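Local coordinates for Alpha/beta hydrolase fold protein (Nakamurella multipartita, PDB 4Y7D) that is probably a hydrolase of the alpha/beta hydrolase fold, its substrate and reaction not established, at residues R189-T203 with A275-S287. Numbering follows the deposited sequence.
Sequences RVAQIMADPDKERFT and AGTHLAFWVHPDS
Phe202 lies over the five-membered ring of Trp282 as an offset stack, the centroids 4.0 Å apart and the planes 14° from parallel. Trp282 CB sits over the face of the Phe202 ring, 3.6 Å from its centroid, in a CH-pi contact, while Leu279 CD2 meets that ring at its edge. Phe281 meets the opposite face of the indole edge-on, its CD2 over the middle.

Next to the stack, Val283 is a knob in the hole formed by Ile193, Lys199, Phe202 and Thr203. Val283 CG1 reaches Thr203 OG1 at 3.4 Å; that hydroxyl is turned back to bond Lys199 O. Lys199 runs its aliphatic chain along the backbone of Trp282 and Val283, then bends at chi4 (96°) to bring NZ into a salt bridge with Asp196 OD2 at 3.1 Å.

Bends at chi2 and chi3 fold Arg189 so that one face of its guanidinium lies over Pro285 CD. Arg189 NH1 donates to Ala275 O (2.9 Å), which lies near the guanidinium plane, though NH1 stands above the carbonyl plane and the bond is bent. Arg189 NH2 donates to Gln192 OE1 (2.9 Å), tilted out of the guanidinium plane. One water donates to both Gln192 OE1 and Val283 O, bridging the two segments.

The contact packs the last turns of helix 183-194 and the first turns of helix 197-209 against the loop and short helix 280-283 that follow edge strand 269-273. Nearby, His278 bonds Ser107 and Asp250, consistent with the catalytic triad of this fold; helix 167-177 backs Ile193, and helix 46-58 touches Phe202.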
ATOM      1  N   ARG A 189       8.885  13.288  14.912  1.00 28.62           N
ATOM      2  CA  ARG A 189       7.820  12.710  14.104  1.00 27.05           C
ATOM      3  C   ARG A 189       6.782  12.057  14.994  1.00 27.17           C
ATOM      4  O   ARG A 189       5.608  12.247  14.805  1.00 26.11           O
ATOM      5  CB  ARG A 189       8.367  11.726  13.058  1.00 26.59           C
ATOM      6  CG  ARG A 189       7.275  11.198  12.119  1.00 25.42           C
ATOM      7  CD  ARG A 189       6.753  12.230  11.097  1.00 24.85           C
ATOM      8  NE  ARG A 189       7.808  12.463  10.120  1.00 24.83           N
ATOM      9  CZ  ARG A 189       8.669  13.457  10.150  1.00 25.77           C
ATOM     10  NH1 ARG A 189       9.638  13.479   9.275  1.00 26.22           N
ATOM     11  NH2 ARG A 189       8.548  14.451  11.028  1.00 27.35           N
ATOM     12  N   VAL A 190       7.248  11.338  16.025  1.00 28.18           N
ATOM     13  CA  VAL A 190       6.369  10.683  16.971  1.00 28.90           C
ATOM     14  C   VAL A 190       5.463  11.715  17.668  1.00 29.16           C
ATOM     15  O   VAL A 190       4.259  11.493  17.797  1.00 28.62           O
ATOM     16  CB  VAL A 190       7.186   9.814  17.966  1.00 29.69           C
ATOM     17  CG1 VAL A 190       6.310   9.334  19.118  1.00 31.57           C
ATOM     18  CG2 VAL A 190       7.838   8.652  17.259  1.00 29.76           C
ATOM     19  N   ALA A 191       6.026  12.838  18.100  1.00 30.58           N
ATOM     20  CA  ALA A 191       5.232  13.859  18.815  1.00 31.91           C
ATOM     21  C   ALA A 191       4.145  14.450  17.910  1.00 31.33           C
ATOM     22  O   ALA A 191       3.006  14.638  18.343  1.00 32.38           O
ATOM     23  CB  ALA A 191       6.135  14.945  19.364  1.00 33.29           C
ATOM     24  N   GLN A 192       4.486  14.663  16.631  1.00 30.44           N
ATOM     25  CA  GLN A 192       3.510  15.081  15.623  1.00 29.43           C
ATOM     26  C   GLN A 192       2.348  14.083  15.503  1.00 28.57           C
ATOM     27  O   GLN A 192       1.185  14.456  15.478  1.00 28.33           O
ATOM     28  CB  GLN A 192       4.203  15.235  14.262  1.00 28.61           C
ATOM     29  CG  GLN A 192       5.127  16.458  14.244  1.00 28.91           C
ATOM     30  CD  GLN A 192       6.148  16.381  13.129  1.00 27.76           C
ATOM     31  OE1 GLN A 192       6.142  15.429  12.315  1.00 26.67           O
ATOM     32  NE2 GLN A 192       7.053  17.341  13.108  1.00 28.34           N
ATOM     33  N   ILE A 193       2.680  12.803  15.446  1.00 27.23           N
ATOM     34  CA  ILE A 193       1.711  11.779  15.270  1.00 26.24           C
ATOM     35  C   ILE A 193       0.811  11.660  16.489  1.00 27.59           C
ATOM     36  O   ILE A 193      -0.386  11.534  16.357  1.00 26.62           O
ATOM     37  CB  ILE A 193       2.413  10.448  14.976  1.00 26.07           C
ATOM     38  CG1 ILE A 193       3.053  10.528  13.589  1.00 25.18           C
ATOM     39  CG2 ILE A 193       1.420   9.270  15.071  1.00 26.06           C
ATOM     40  CD1 ILE A 193       3.926   9.341  13.229  1.00 24.25           C
HETATM   41  N   MSE A 194       1.388  11.740  17.680  1.00 28.53           N
HETATM   42  CA  MSE A 194       0.601  11.701  18.922  1.00 31.35           C
HETATM   43  C   MSE A 194      -0.250  12.954  19.105  1.00 33.29           C
HETATM   44  O   MSE A 194      -1.127  12.973  19.972  1.00 34.92           O
HETATM   45  CB  MSE A 194       1.509  11.537  20.138  1.00 32.60           C
HETATM   46  CG  MSE A 194       2.356  10.259  20.167  1.00 32.99           C
HETATM   47 SE   MSE A 194       1.372   8.641  19.697  0.65 33.16          SE
HETATM   48  CE  MSE A 194       0.357   8.502  21.373  1.00 34.15           C
ATOM     49  N   ALA A 195      -0.034  13.997  18.300  1.00 32.34           N
ATOM     50  CA  ALA A 195      -0.893  15.178  18.322  1.00 33.65           C
ATOM     51  C   ALA A 195      -1.985  15.176  17.259  1.00 33.43           C
ATOM     52  O   ALA A 195      -2.823  16.069  17.234  1.00 36.17           O
ATOM     53  CB  ALA A 195      -0.036  16.430  18.160  1.00 35.01           C
ATOM     54  N   ASP A 196      -1.990  14.197  16.382  1.00 32.64           N
ATOM     55  CA  ASP A 196      -2.982  14.116  15.305  1.00 32.27           C
ATOM     56  C   ASP A 196      -3.599  12.731  15.334  1.00 31.14           C
ATOM     57  O   ASP A 196      -2.986  11.774  14.847  1.00 31.28           O
ATOM     58  CB  ASP A 196      -2.324  14.414  13.944  1.00 32.51           C
ATOM     59  CG  ASP A 196      -3.323  14.337  12.763  1.00 35.13           C
ATOM     60  OD1 ASP A 196      -4.394  13.719  12.845  1.00 36.54           O
ATOM     61  OD2 ASP A 196      -3.012  14.878  11.707  1.00 37.80           O
ATOM     62  N   PRO A 197      -4.829  12.617  15.835  1.00 31.39           N
ATOM     63  CA  PRO A 197      -5.482  11.319  15.993  1.00 31.61           C
ATOM     64  C   PRO A 197      -5.537  10.483  14.719  1.00 29.40           C
ATOM     65  O   PRO A 197      -5.459   9.268  14.791  1.00 29.68           O
ATOM     66  CB  PRO A 197      -6.903  11.679  16.477  1.00 32.76           C
ATOM     67  CG  PRO A 197      -6.777  13.055  17.041  1.00 35.19           C
ATOM     68  CD  PRO A 197      -5.693  13.732  16.258  1.00 33.51           C
ATOM     69  N   ASP A 198      -5.629  11.108  13.544  1.00 29.37           N
ATOM     70  CA  ASP A 198      -5.692  10.337  12.285  1.00 28.95           C
ATOM     71  C   ASP A 198      -4.367   9.698  11.983  1.00 26.65           C
ATOM     72  O   ASP A 198      -4.305   8.544  11.513  1.00 25.90           O
ATOM     73  CB  ASP A 198      -6.141  11.206  11.101  1.00 31.25           C
ATOM     74  CG  ASP A 198      -7.576  11.702  11.250  1.00 34.57           C
ATOM     75  OD1 ASP A 198      -8.383  11.016  11.881  1.00 37.76           O
ATOM     76  OD2 ASP A 198      -7.891  12.791  10.740  1.00 38.23           O
ATOM     77  N   LYS A 199      -3.291  10.440  12.248  1.00 25.62           N
ATOM     78  CA  LYS A 199      -1.954   9.913  12.042  1.00 23.91           C
ATOM     79  C   LYS A 199      -1.658   8.792  13.015  1.00 23.83           C
ATOM     80  O   LYS A 199      -1.046   7.775  12.623  1.00 23.05           O
ATOM     81  CB  LYS A 199      -0.896  11.000  12.152  1.00 24.62           C
ATOM     82  CG  LYS A 199      -0.890  11.946  10.971  1.00 25.23           C
ATOM     83  CD  LYS A 199       0.215  12.979  11.046  1.00 26.44           C
ATOM     84  CE  LYS A 199       0.293  13.740   9.732  1.00 27.96           C
ATOM     85  NZ  LYS A 199      -0.491  14.973   9.919  1.00 30.98           N
ATOM     86  N   GLU A 200      -2.093   8.958  14.268  1.00 24.70           N
ATOM     87  CA  GLU A 200      -1.844   7.930  15.296  1.00 25.49           C
ATOM     88  C   GLU A 200      -2.564   6.647  14.908  1.00 25.23           C
ATOM     89  O   GLU A 200      -1.977   5.559  14.918  1.00 24.62           O
ATOM     90  CB  GLU A 200      -2.322   8.406  16.677  1.00 26.86           C
ATOM     91  CG  GLU A 200      -2.105   7.368  17.787  1.00 28.14           C
ATOM     92  CD  GLU A 200      -2.514   7.845  19.148  1.00 29.95           C
ATOM     93  OE1 GLU A 200      -2.797   9.063  19.352  1.00 33.01           O
ATOM     94  OE2 GLU A 200      -2.537   6.994  20.057  1.00 31.32           O
ATOM     95  N   ARG A 201      -3.841   6.775  14.578  1.00 25.46           N
ATOM     96  CA  ARG A 201      -4.635   5.621  14.214  0.60 26.37           C
ATOM     97  C   ARG A 201      -4.041   4.911  13.006  1.00 25.41           C
ATOM     98  O   ARG A 201      -3.923   3.672  13.019  1.00 24.61           O
ATOM     99  CB  ARG A 201      -6.088   6.019  13.940  0.60 28.64           C
ATOM    100  CG  ARG A 201      -6.921   4.862  13.421  0.60 30.24           C
ATOM    101  CD  ARG A 201      -8.397   5.208  13.265  0.60 32.84           C
ATOM    102  NE  ARG A 201      -8.591   6.490  12.580  0.60 35.17           N
ATOM    103  CZ  ARG A 201      -9.782   7.025  12.331  0.60 37.86           C
ATOM    104  NH1 ARG A 201      -9.847   8.191  11.726  0.60 38.75           N
ATOM    105  NH2 ARG A 201     -10.902   6.384  12.662  0.60 39.82           N
ATOM    106  N   PHE A 202      -3.657   5.676  11.967  1.00 22.62           N
ATOM    107  CA  PHE A 202      -3.063   5.068  10.779  1.00 21.91           C
ATOM    108  C   PHE A 202      -1.825   4.267  11.143  1.00 21.77           C
ATOM    109  O   PHE A 202      -1.662   3.100  10.701  1.00 20.48           O
ATOM    110  CB  PHE A 202      -2.664   6.123   9.720  1.00 21.28           C
ATOM    111  CG  PHE A 202      -1.979   5.545   8.530  1.00 21.29           C
ATOM    112  CD1 PHE A 202      -2.713   5.085   7.434  1.00 21.16           C
ATOM    113  CD2 PHE A 202      -0.599   5.447   8.477  1.00 21.08           C
ATOM    114  CE1 PHE A 202      -2.091   4.527   6.343  1.00 20.94           C
ATOM    115  CE2 PHE A 202       0.032   4.872   7.382  1.00 20.91           C
ATOM    116  CZ  PHE A 202      -0.714   4.410   6.303  1.00 20.85           C
ATOM    117  N   THR A 203      -0.945   4.874  11.949  1.00 21.90           N
ATOM    118  CA  THR A 203       0.315   4.237  12.273  1.00 22.59           C
ATOM    119  C   THR A 203       0.129   2.922  13.048  1.00 22.71           C
ATOM    120  O   THR A 203       0.816   1.933  12.781  1.00 22.66           O
ATOM    121  CB  THR A 203       1.254   5.204  13.038  1.00 23.36           C
ATOM    122  OG1 THR A 203       1.406   6.416  12.294  1.00 23.58           O
ATOM    123  CG2 THR A 203       2.638   4.571  13.251  1.00 23.73           C
ATOM    124  N   ALA A 275      12.830  13.913   4.753  1.00 22.06           N
ATOM    125  CA  ALA A 275      12.884  13.228   6.047  1.00 23.02           C
ATOM    126  C   ALA A 275      11.636  12.365   6.248  1.00 22.48           C
ATOM    127  O   ALA A 275      11.253  12.032   7.363  1.00 24.75           O
ATOM    128  CB  ALA A 275      13.117  14.215   7.205  1.00 24.02           C
ATOM    129  N   GLY A 276      11.015  11.947   5.164  1.00 21.38           N
ATOM    130  CA  GLY A 276       9.857  11.056   5.255  1.00 19.90           C
ATOM    131  C   GLY A 276      10.269   9.600   5.358  1.00 20.56           C
ATOM    132  O   GLY A 276      11.156   9.148   4.652  1.00 20.14           O
ATOM    133  N   THR A 277       9.587   8.876   6.226  1.00 20.61           N
ATOM    134  CA  THR A 277       9.713   7.415   6.355  1.00 20.81           C
ATOM    135  C   THR A 277       8.838   6.720   5.302  1.00 20.17           C
ATOM    136  O   THR A 277       8.227   7.359   4.464  1.00 19.10           O
ATOM    137  CB  THR A 277       9.222   6.950   7.755  1.00 21.50           C
ATOM    138  OG1 THR A 277       7.804   7.171   7.873  1.00 21.72           O
ATOM    139  CG2 THR A 277       9.927   7.650   8.828  1.00 23.66           C
ATOM    140  N   HIS A 278       8.768   5.401   5.358  1.00 20.04           N
ATOM    141  CA  HIS A 278       7.865   4.650   4.488  1.00 19.34           C
ATOM    142  C   HIS A 278       6.383   5.059   4.634  1.00 18.84           C
ATOM    143  O   HIS A 278       5.604   4.898   3.691  1.00 18.27           O
ATOM    144  CB  HIS A 278       8.039   3.147   4.735  1.00 19.52           C
ATOM    145  CG  HIS A 278       7.505   2.289   3.641  1.00 19.32           C
ATOM    146  ND1 HIS A 278       7.789   2.515   2.298  1.00 18.56           N
ATOM    147  CD2 HIS A 278       6.793   1.143   3.689  1.00 20.37           C
ATOM    148  CE1 HIS A 278       7.258   1.547   1.577  1.00 19.21           C
ATOM    149  NE2 HIS A 278       6.645   0.705   2.399  1.00 21.05           N
ATOM    150  N   LEU A 279       5.995   5.624   5.780  1.00 19.50           N
ATOM    151  CA  LEU A 279       4.613   6.040   6.048  1.00 19.54           C
ATOM    152  C   LEU A 279       4.372   7.524   5.731  1.00 19.40           C
ATOM    153  O   LEU A 279       3.282   8.059   5.985  1.00 19.34           O
ATOM    154  CB  LEU A 279       4.264   5.830   7.539  1.00 21.35           C
ATOM    155  CG  LEU A 279       3.994   4.380   7.986  1.00 23.57           C
ATOM    156  CD1 LEU A 279       5.202   3.498   7.933  1.00 24.45           C
ATOM    157  CD2 LEU A 279       3.407   4.374   9.399  1.00 24.65           C
ATOM    158  N   ALA A 280       5.362   8.195   5.172  1.00 19.72           N
ATOM    159  CA  ALA A 280       5.269   9.650   4.960  1.00 19.24           C
ATOM    160  C   ALA A 280       3.987  10.213   4.333  1.00 18.91           C
ATOM    161  O   ALA A 280       3.519  11.270   4.738  1.00 19.89           O
ATOM    162  CB  ALA A 280       6.472  10.113   4.149  1.00 19.73           C
ATOM    163  N   PHE A 281       3.441   9.548   3.333  1.00 18.76           N
ATOM    164  CA  PHE A 281       2.284  10.091   2.599  1.00 19.25           C
ATOM    165  C   PHE A 281       1.107  10.297   3.581  1.00 19.35           C
ATOM    166  O   PHE A 281       0.290  11.157   3.337  1.00 20.17           O
ATOM    167  CB  PHE A 281       1.934   9.134   1.461  1.00 18.87           C
ATOM    168  CG  PHE A 281       0.703   9.478   0.671  1.00 18.93           C
ATOM    169  CD1 PHE A 281       0.669  10.541  -0.188  1.00 19.11           C
ATOM    170  CD2 PHE A 281      -0.437   8.669   0.748  1.00 19.18           C
ATOM    171  CE1 PHE A 281      -0.443  10.776  -0.969  1.00 18.47           C
ATOM    172  CE2 PHE A 281      -1.573   8.946  -0.004  1.00 18.31           C
ATOM    173  CZ  PHE A 281      -1.562   9.991  -0.874  1.00 18.77           C
ATOM    174  N   TRP A 282       1.042   9.499   4.657  1.00 19.04           N
ATOM    175  CA  TRP A 282       0.029   9.638   5.673  1.00 20.25           C
ATOM    176  C   TRP A 282       0.460  10.361   6.924  1.00 20.74           C
ATOM    177  O   TRP A 282      -0.396  10.993   7.563  1.00 22.86           O
ATOM    178  CB  TRP A 282      -0.581   8.285   6.075  1.00 20.03           C
ATOM    179  CG  TRP A 282      -1.345   7.632   4.936  1.00 19.34           C
ATOM    180  CD1 TRP A 282      -2.695   7.756   4.653  1.00 19.44           C
ATOM    181  CD2 TRP A 282      -0.810   6.761   3.931  1.00 18.57           C
ATOM    182  NE1 TRP A 282      -3.022   7.005   3.558  1.00 19.72           N
ATOM    183  CE2 TRP A 282      -1.893   6.379   3.090  1.00 18.63           C
ATOM    184  CE3 TRP A 282       0.469   6.240   3.672  1.00 18.69           C
ATOM    185  CZ2 TRP A 282      -1.720   5.575   1.994  1.00 18.08           C
ATOM    186  CZ3 TRP A 282       0.634   5.409   2.578  1.00 19.07           C
ATOM    187  CH2 TRP A 282      -0.470   5.078   1.758  1.00 18.42           C
ATOM    188  N   VAL A 283       1.720  10.279   7.302  1.00 20.61           N
ATOM    189  CA  VAL A 283       2.135  10.806   8.604  1.00 21.58           C
ATOM    190  C   VAL A 283       3.154  11.959   8.596  1.00 21.63           C
ATOM    191  O   VAL A 283       3.438  12.527   9.647  1.00 22.18           O
ATOM    192  CB  VAL A 283       2.617   9.678   9.554  1.00 21.48           C
ATOM    193  CG1 VAL A 283       1.564   8.572   9.615  1.00 21.69           C
ATOM    194  CG2 VAL A 283       4.011   9.167   9.187  1.00 22.12           C
ATOM    195  N   HIS A 284       3.691  12.323   7.433  1.00 21.11           N
ATOM    196  CA  HIS A 284       4.725  13.383   7.364  1.00 21.38           C
ATOM    197  C   HIS A 284       4.028  14.716   7.607  1.00 22.44           C
ATOM    198  O   HIS A 284       2.864  14.892   7.196  1.00 22.56           O
ATOM    199  CB  HIS A 284       5.411  13.320   6.007  1.00 20.70           C
ATOM    200  CG  HIS A 284       6.540  14.278   5.830  1.00 22.26           C
ATOM    201  ND1 HIS A 284       6.338  15.616   5.572  1.00 23.29           N
ATOM    202  CD2 HIS A 284       7.883  14.116   5.895  1.00 22.35           C
ATOM    203  CE1 HIS A 284       7.495  16.239   5.485  1.00 23.01           C
ATOM    204  NE2 HIS A 284       8.448  15.350   5.670  1.00 23.87           N
ATOM    205  N   PRO A 285       4.703  15.676   8.258  1.00 23.95           N
ATOM    206  CA  PRO A 285       4.008  16.939   8.586  1.00 24.53           C
ATOM    207  C   PRO A 285       3.562  17.765   7.399  1.00 25.71           C
ATOM    208  O   PRO A 285       2.711  18.576   7.554  1.00 26.41           O
ATOM    209  CB  PRO A 285       5.050  17.719   9.407  1.00 25.83           C
ATOM    210  CG  PRO A 285       6.368  17.047   9.107  1.00 25.72           C
ATOM    211  CD  PRO A 285       6.017  15.601   8.912  1.00 24.48           C
ATOM    212  N   ASP A 286       4.155  17.566   6.232  1.00 26.75           N
ATOM    213  CA  ASP A 286       3.781  18.275   4.997  1.00 27.87           C
ATOM    214  C   ASP A 286       2.999  17.398   4.012  1.00 25.50           C
ATOM    215  O   ASP A 286       2.923  17.736   2.794  1.00 24.26           O
ATOM    216  CB  ASP A 286       5.056  18.794   4.326  1.00 28.73           C
ATOM    217  CG  ASP A 286       5.877  19.677   5.270  1.00 32.30           C
ATOM    218  OD1 ASP A 286       5.299  20.374   6.109  1.00 33.89           O
ATOM    219  OD2 ASP A 286       7.096  19.606   5.214  1.00 33.91           O
ATOM    220  N   SER A 287       2.439  16.288   4.506  1.00 23.95           N
ATOM    221  CA  SER A 287       1.741  15.325   3.648  1.00 23.37           C
ATOM    222  C   SER A 287       0.306  15.693   3.311  1.00 23.40           C
ATOM    223  O   SER A 287      -0.243  15.169   2.349  1.00 21.31           O
ATOM    224  CB  SER A 287       1.750  13.911   4.243  1.00 21.63           C
ATOM    225  OG  SER A 287       1.114  13.847   5.492  1.00 22.11           O
TER
HETATM  226  O   HOH W   1       3.541  14.882  11.127  1.00 26.28           O